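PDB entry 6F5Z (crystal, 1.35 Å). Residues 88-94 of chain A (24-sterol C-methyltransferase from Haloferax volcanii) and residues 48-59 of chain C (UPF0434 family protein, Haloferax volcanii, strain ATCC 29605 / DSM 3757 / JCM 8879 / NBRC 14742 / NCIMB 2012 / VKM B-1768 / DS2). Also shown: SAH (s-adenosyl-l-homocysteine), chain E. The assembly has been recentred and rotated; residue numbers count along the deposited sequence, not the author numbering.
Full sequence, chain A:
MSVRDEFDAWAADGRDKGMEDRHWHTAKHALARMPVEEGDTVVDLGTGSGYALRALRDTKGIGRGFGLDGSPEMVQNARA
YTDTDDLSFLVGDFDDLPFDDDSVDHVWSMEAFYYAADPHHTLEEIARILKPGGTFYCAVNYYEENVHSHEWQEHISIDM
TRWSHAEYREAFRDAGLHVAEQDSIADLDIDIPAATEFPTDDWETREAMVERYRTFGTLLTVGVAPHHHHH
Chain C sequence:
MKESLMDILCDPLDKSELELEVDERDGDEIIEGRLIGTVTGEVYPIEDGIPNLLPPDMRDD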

ATOM      1  N   SER A  88      -8.805  -0.758  23.732  1.00 15.85           N
ATOM      2  CA  SER A  88      -8.796   0.248  24.785  1.00 15.77           C
ATOM      3  C   SER A  88      -8.889   1.622  24.157  1.00 17.44           C
ATOM      4  O   SER A  88      -8.594   1.791  22.976  1.00 17.30           O
ATOM      5  CB  SER A  88      -7.521   0.170  25.600  1.00 18.96           C
ATOM      6  OG  SER A  88      -6.415   0.585  24.815  1.00 23.25           O
ATOM      7  N   PHE A  89      -9.315   2.590  24.936  1.00 15.40           N
ATOM      8  CA  PHE A  89      -9.495   3.951  24.483  1.00 14.33           C
ATOM      9  C   PHE A  89      -8.860   4.898  25.461  1.00 17.57           C
ATOM     10  O   PHE A  89      -8.819   4.632  26.669  1.00 16.22           O
ATOM     11  CB  PHE A  89     -10.990   4.240  24.350  1.00 15.80           C
ATOM     12  CG  PHE A  89     -11.596   3.396  23.256  1.00 16.91           C
ATOM     13  CD1 PHE A  89     -11.514   3.794  21.927  1.00 17.15           C
ATOM     14  CD2 PHE A  89     -12.179   2.171  23.547  1.00 18.68           C
ATOM     15  CE1 PHE A  89     -12.020   2.979  20.900  1.00 18.00           C
ATOM     16  CE2 PHE A  89     -12.687   1.359  22.528  1.00 19.35           C
ATOM     17  CZ  PHE A  89     -12.593   1.754  21.200  1.00 18.93           C
ATOM     18  N   LEU A  90      -8.314   5.992  24.936  1.00 14.08           N
ATOM     19  CA  LEU A  90      -7.642   6.982  25.757  1.00 14.29           C
ATOM     20  C   LEU A  90      -7.806   8.361  25.154  1.00 15.40           C
ATOM     21  O   LEU A  90      -7.959   8.517  23.920  1.00 14.92           O
ATOM     22  CB  LEU A  90      -6.150   6.647  25.923  1.00 14.77           C
ATOM     23  CG  LEU A  90      -5.274   6.680  24.656  1.00 18.33           C
ATOM     24  CD1 LEU A  90      -3.808   6.867  25.028  1.00 20.13           C
ATOM     25  CD2 LEU A  90      -5.418   5.379  23.790  1.00 18.32           C
ATOM     26  N   VAL A  91      -7.754   9.380  26.034  1.00 13.91           N
ATOM     27  CA  VAL A  91      -7.750  10.770  25.586  1.00 13.69           C
ATOM     28  C   VAL A  91      -6.298  11.132  25.332  1.00 16.65           C
ATOM     29  O   VAL A  91      -5.418  10.839  26.163  1.00 15.35           O
ATOM     30  CB  VAL A  91      -8.405  11.735  26.599  1.00 15.27           C
ATOM     31  CG1 VAL A  91      -8.759  13.060  25.910  1.00 15.78           C
ATOM     32  CG2 VAL A  91      -9.649  11.134  27.257  1.00 16.04           C
ATOM     33  N   GLY A  92      -6.027  11.753  24.176  1.00 14.33           N
ATOM     34  CA  GLY A  92      -4.670  12.129  23.848  1.00 14.00           C
ATOM     35  C   GLY A  92      -4.650  13.092  22.692  1.00 16.35           C
ATOM     36  O   GLY A  92      -5.696  13.359  22.084  1.00 17.08           O
ATOM     37  N   ASP A  93      -3.487  13.657  22.446  1.00 14.05           N
ATOM     38  CA  ASP A  93      -3.324  14.690  21.420  1.00 15.17           C
ATOM     39  C   ASP A  93      -2.301  14.288  20.350  1.00 15.80           C
ATOM     40  O   ASP A  93      -1.248  13.727  20.638  1.00 16.45           O
ATOM     41  CB  ASP A  93      -2.892  16.020  22.071  1.00 17.51           C
ATOM     42  CG  ASP A  93      -2.844  17.165  21.068  1.00 20.49           C
ATOM     43  OD1 ASP A  93      -3.932  17.573  20.560  1.00 21.42           O
ATOM     44  OD2 ASP A  93      -1.740  17.622  20.769  1.00 22.15           O
ATOM     45  N   PHE A  94      -2.604  14.674  19.104  1.00 15.89           N
ATOM     46  CA  PHE A  94      -1.754  14.316  17.969  1.00 14.80           C
ATOM     47  C   PHE A  94      -0.361  14.918  18.049  1.00 16.79           C
ATOM     48  O   PHE A  94       0.525  14.420  17.352  1.00 17.14           O
ATOM     49  CB  PHE A  94      -2.379  14.778  16.632  1.00 15.48           C
ATOM     50  CG  PHE A  94      -3.658  14.059  16.228  1.00 15.97           C
ATOM     51  CD1 PHE A  94      -4.055  12.880  16.871  1.00 17.12           C
ATOM     52  CD2 PHE A  94      -4.436  14.534  15.177  1.00 16.57           C
ATOM     53  CE1 PHE A  94      -5.246  12.235  16.502  1.00 17.86           C
ATOM     54  CE2 PHE A  94      -5.615  13.878  14.798  1.00 17.53           C
ATOM     55  CZ  PHE A  94      -6.021  12.756  15.476  1.00 16.25           C
TER
HETATM   56  N   SAH E 301     -11.776   8.499  12.447  1.00 13.12           N
HETATM   57  CA  SAH E 301     -13.208   8.779  12.776  1.00 14.34           C
HETATM   58  CB  SAH E 301     -13.437  10.275  13.274  1.00 13.82           C
HETATM   59  CG  SAH E 301     -12.978  11.339  12.270  1.00 13.56           C
HETATM   60  SD  SAH E 301     -13.380  13.006  12.904  1.00 15.53           S
HETATM   61  C   SAH E 301     -14.099   8.548  11.551  1.00 17.44           C
HETATM   62  O   SAH E 301     -13.454   8.085  10.509  1.00 16.78           O
HETATM   63  OXT SAH E 301     -15.268   8.791  11.568  1.00 15.88           O
HETATM   64  C5' SAH E 301     -11.788  13.560  13.565  1.00 13.81           C
HETATM   65  C4' SAH E 301     -11.515  12.985  14.941  1.00 15.42           C
HETATM   66  O4' SAH E 301     -10.165  13.371  15.302  1.00 14.55           O
HETATM   67  C3' SAH E 301     -12.443  13.496  16.048  1.00 15.22           C
HETATM   68  O3' SAH E 301     -12.936  12.447  16.869  1.00 16.76           O
HETATM   69  C2' SAH E 301     -11.566  14.486  16.812  1.00 14.27           C
HETATM   70  O2' SAH E 301     -11.862  14.616  18.197  1.00 15.82           O
HETATM   71  C1' SAH E 301     -10.166  13.915  16.613  1.00 14.42           C
HETATM   72  N9  SAH E 301      -9.098  14.904  16.696  1.00 14.68           N
HETATM   73  C8  SAH E 301      -8.956  16.034  15.930  1.00 14.34           C
HETATM   74  N7  SAH E 301      -7.863  16.717  16.183  1.00 15.95           N
HETATM   75  C5  SAH E 301      -7.237  15.979  17.181  1.00 15.20           C
HETATM   76  C6  SAH E 301      -6.026  16.165  17.891  1.00 17.37           C
HETATM   77  N6  SAH E 301      -5.197  17.212  17.709  1.00 17.06           N
HETATM   78  N1  SAH E 301      -5.683  15.225  18.806  1.00 16.03           N
HETATM   79  C2  SAH E 301      -6.501  14.189  19.003  1.00 16.87           C
HETATM   80  N3  SAH E 301      -7.676  13.923  18.414  1.00 14.92           N
HETATM   81  C4  SAH E 301      -7.983  14.858  17.501  1.00 13.64           C
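Chain C, residues 48-59: DGIPNLLPPDMR

The contact between the two polypeptides rests on a single β-bridge, extended at both ends by water rather than by further direct backbone pairing. Chain C runs alongside chain A in the same direction, Pro C51 beside Leu A90, Asn C52 beside Val A91 (CA to CA 4.6 Å) and Leu C54 beside Gly A92. At the centre, Val A91 uses both of its backbone polar groups: Val A91 N donates to Pro C51 O at 2.9 Å, and Leu C53 N donates to Val A91 O at 2.8 Å. The two bonds thus straddle Asn C52, the pattern expected of parallel strands.

Where this pairing stops, water takes over. One molecule accepts from Phe A89 N (2.9 Å) and lies 3.0 Å from Gly C49 O, within hydrogen-bonding reach; a second accepts from Asp A93 N and donates to Leu C53 O, each at 2.8 Å. Pro C51 has no amide proton to offer, and its ring carbon CD instead lies 3.4 Å from Phe A89 O.

Val A91 points toward chain C and packs between two of its side chains, with Val A91 CG2 4.0 Å from Ile C50 CG2 and Val A91 CG1 3.7 Å from Leu C54 CD1. Leu A90 makes a separate apolar contact, its CD1 lying 3.8 Å from Leu C53 CD1. Just past the bridge, Leu C53 leaves the extended conformation (phi/psi -103/27); Leu C54 and Pro C55 return to it before residues 56–58 form a short 3-10 segment. Asn C52 OD1 accepts from Leu C54 N at 3.1 Å, tying the side chain back to its own backbone. From the 3-10 segment Met C58 reaches back, placing its CE 3.6 Å from Asp A93 OD2. The other carboxylate oxygen, Asp A93 OD1, accepts a weak hydrogen bond from SAH N6 at 3.1 Å, so this aspartate touches both chain C and the bound ligand.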

ATOM      1  N   ASP C  48     -13.104   5.738  34.843  1.00 18.66           N
ATOM      2  CA  ASP C  48     -13.986   4.706  34.286  1.00 17.52           C
ATOM      3  C   ASP C  48     -13.273   3.936  33.148  1.00 18.73           C
ATOM      4  O   ASP C  48     -13.826   3.725  32.037  1.00 18.55           O
ATOM      5  CB  ASP C  48     -15.342   5.279  33.794  1.00 18.77           C
ATOM      6  CG  ASP C  48     -16.388   4.204  33.555  1.00 27.72           C
ATOM      7  OD1 ASP C  48     -16.292   3.133  34.192  1.00 27.69           O
ATOM      8  OD2 ASP C  48     -17.237   4.387  32.633  1.00 33.40           O
ATOM      9  N   GLY C  49     -12.008   3.604  33.401  1.00 15.85           N
ATOM     10  CA  GLY C  49     -11.204   2.805  32.483  1.00 16.32           C
ATOM     11  C   GLY C  49     -10.509   3.555  31.358  1.00 16.05           C
ATOM     12  O   GLY C  49      -9.749   2.950  30.582  1.00 16.74           O
ATOM     13  N   ILE C  50     -10.755   4.875  31.255  1.00 14.40           N
ATOM     14  CA  ILE C  50     -10.158   5.652  30.183  1.00 14.57           C
ATOM     15  C   ILE C  50      -9.080   6.586  30.735  1.00 15.48           C
ATOM     16  O   ILE C  50      -9.396   7.558  31.454  1.00 15.32           O
ATOM     17  CB  ILE C  50     -11.242   6.461  29.417  1.00 17.61           C
ATOM     18  CG1 ILE C  50     -12.260   5.460  28.739  1.00 19.95           C
ATOM     19  CG2 ILE C  50     -10.554   7.375  28.363  1.00 18.08           C
ATOM     20  CD1 ILE C  50     -13.417   6.135  28.035  1.00 24.27           C
ATOM     21  N   PRO C  51      -7.802   6.355  30.358  1.00 14.52           N
ATOM     22  CA  PRO C  51      -6.752   7.279  30.758  1.00 13.51           C
ATOM     23  C   PRO C  51      -6.886   8.588  29.985  1.00 16.98           C
ATOM     24  O   PRO C  51      -7.129   8.563  28.757  1.00 16.55           O
ATOM     25  CB  PRO C  51      -5.458   6.574  30.352  1.00 16.38           C
ATOM     26  CG  PRO C  51      -5.855   5.160  30.086  1.00 18.62           C
ATOM     27  CD  PRO C  51      -7.254   5.213  29.606  1.00 16.35           C
ATOM     28  N   ASN C  52      -6.685   9.718  30.678  1.00 15.42           N
ATOM     29  CA  ASN C  52      -6.666  11.005  30.011  1.00 15.10           C
ATOM     30  C   ASN C  52      -5.204  11.404  29.962  1.00 16.01           C
ATOM     31  O   ASN C  52      -4.645  11.910  30.948  1.00 16.36           O
ATOM     32  CB  ASN C  52      -7.535  12.045  30.713  1.00 15.22           C
ATOM     33  CG  ASN C  52      -7.606  13.303  29.884  1.00 17.29           C
ATOM     34  OD1 ASN C  52      -6.678  13.651  29.141  1.00 16.46           O
ATOM     35  ND2 ASN C  52      -8.688  14.046  30.031  1.00 19.20           N
ATOM     36  N   LEU C  53      -4.572  11.142  28.794  1.00 15.02           N
ATOM     37  CA  LEU C  53      -3.162  11.372  28.557  1.00 15.61           C
ATOM     38  C   LEU C  53      -2.927  12.629  27.717  1.00 18.28           C
ATOM     39  O   LEU C  53      -1.895  12.724  27.032  1.00 17.55           O
ATOM     40  CB  LEU C  53      -2.467  10.129  27.975  1.00 16.23           C
ATOM     41  CG  LEU C  53      -2.279   9.015  29.006  1.00 17.13           C
ATOM     42  CD1 LEU C  53      -2.212   7.654  28.358  1.00 17.58           C
ATOM     43  CD2 LEU C  53      -1.024   9.230  29.803  1.00 18.38           C
ATOM     44  N   LEU C  54      -3.866  13.593  27.802  1.00 15.73           N
ATOM     45  CA  LEU C  54      -3.624  14.889  27.189  1.00 16.35           C
ATOM     46  C   LEU C  54      -2.532  15.568  28.003  1.00 21.17           C
ATOM     47  O   LEU C  54      -2.531  15.470  29.241  1.00 21.02           O
ATOM     48  CB  LEU C  54      -4.859  15.798  27.251  1.00 17.88           C
ATOM     49  CG  LEU C  54      -5.986  15.467  26.318  1.00 18.96           C
ATOM     50  CD1 LEU C  54      -7.179  16.279  26.684  1.00 19.46           C
ATOM     51  CD2 LEU C  54      -5.592  15.766  24.856  1.00 18.11           C
ATOM     52  N   PRO C  55      -1.708  16.407  27.350  1.00 21.90           N
ATOM     53  CA  PRO C  55      -0.744  17.228  28.103  1.00 22.41           C
ATOM     54  C   PRO C  55      -1.485  18.085  29.120  1.00 25.57           C
ATOM     55  O   PRO C  55      -2.644  18.448  28.889  1.00 24.98           O
ATOM     56  CB  PRO C  55      -0.140  18.130  27.023  1.00 25.18           C
ATOM     57  CG  PRO C  55      -0.307  17.397  25.787  1.00 29.72           C
ATOM     58  CD  PRO C  55      -1.616  16.681  25.900  1.00 24.21           C
ATOM     59  N   PRO C  56      -0.883  18.343  30.299  1.00 25.88           N
ATOM     60  CA  PRO C  56      -1.591  19.114  31.347  1.00 27.68           C
ATOM     61  C   PRO C  56      -2.193  20.458  30.908  1.00 33.98           C
ATOM     62  O   PRO C  56      -3.273  20.814  31.397  1.00 34.67           O
ATOM     63  CB  PRO C  56      -0.519  19.293  32.445  1.00 29.49           C
ATOM     64  CG  PRO C  56       0.798  18.981  31.769  1.00 32.91           C
ATOM     65  CD  PRO C  56       0.466  17.933  30.744  1.00 28.55           C
ATOM     66  N   ASP C  57      -1.544  21.175  29.962  1.00 33.10           N
ATOM     67  CA  ASP C  57      -2.049  22.466  29.457  1.00 34.57           C
ATOM     68  C   ASP C  57      -3.421  22.370  28.743  1.00 37.28           C
ATOM     69  O   ASP C  57      -4.119  23.382  28.632  1.00 36.56           O
ATOM     70  CB  ASP C  57      -1.015  23.132  28.532  1.00 37.76           C
ATOM     71  CG  ASP C  57       0.225  23.657  29.245  1.00 54.79           C
ATOM     72  OD1 ASP C  57       0.159  23.880  30.476  1.00 54.87           O
ATOM     73  OD2 ASP C  57       1.260  23.853  28.569  1.00 65.24           O
ATOM     74  N   MET C  58      -3.813  21.152  28.299  1.00 31.50           N
ATOM     75  CA  MET C  58      -5.084  20.868  27.614  1.00 29.65           C
ATOM     76  C   MET C  58      -6.181  20.275  28.516  1.00 34.85           C
ATOM     77  O   MET C  58      -7.248  19.882  28.015  1.00 34.99           O
ATOM     78  CB  MET C  58      -4.826  19.931  26.435  1.00 31.26           C
ATOM     79  CG  MET C  58      -4.018  20.576  25.362  1.00 34.04           C
ATOM     80  SD  MET C  58      -3.751  19.411  24.024  1.00 37.71           S
ATOM     81  CE  MET C  58      -2.509  20.343  23.071  1.00 35.19           C
ATOM     82  N   ARG C  59      -5.918  20.190  29.834  1.00 31.13           N
ATOM     83  CA  ARG C  59      -6.861  19.655  30.821  1.00 43.85           C
ATOM     84  C   ARG C  59      -7.211  20.705  31.859  1.00 66.20           C
ATOM     85  O   ARG C  59      -6.346  21.490  32.231  1.00 36.75           O
ATOM     86  CB  ARG C  59      -6.287  18.409  31.506  1.00 43.14           C
ATOM     87  CG  ARG C  59      -6.191  17.200  30.586  1.00 44.23           C
ATOM     88  CD  ARG C  59      -5.853  15.933  31.342  1.00 35.84           C
ATOM     89  NE  ARG C  59      -4.418  15.796  31.584  1.00 39.11           N
ATOM     90  CZ  ARG C  59      -3.856  15.852  32.789  1.00 45.74           C
ATOM     91  NH1 ARG C  59      -4.606  16.012  33.871  1.00 36.19           N
ATOM     92  NH2 ARG C  59      -2.544  15.731  32.921  1.00 34.68           N
TER
HETATM   93  O   HOH W   1      -9.763   1.950  27.773  1.00 20.72           O
HETATM   94  O   HOH W   2      -1.435  13.019  24.263  1.00 22.58           O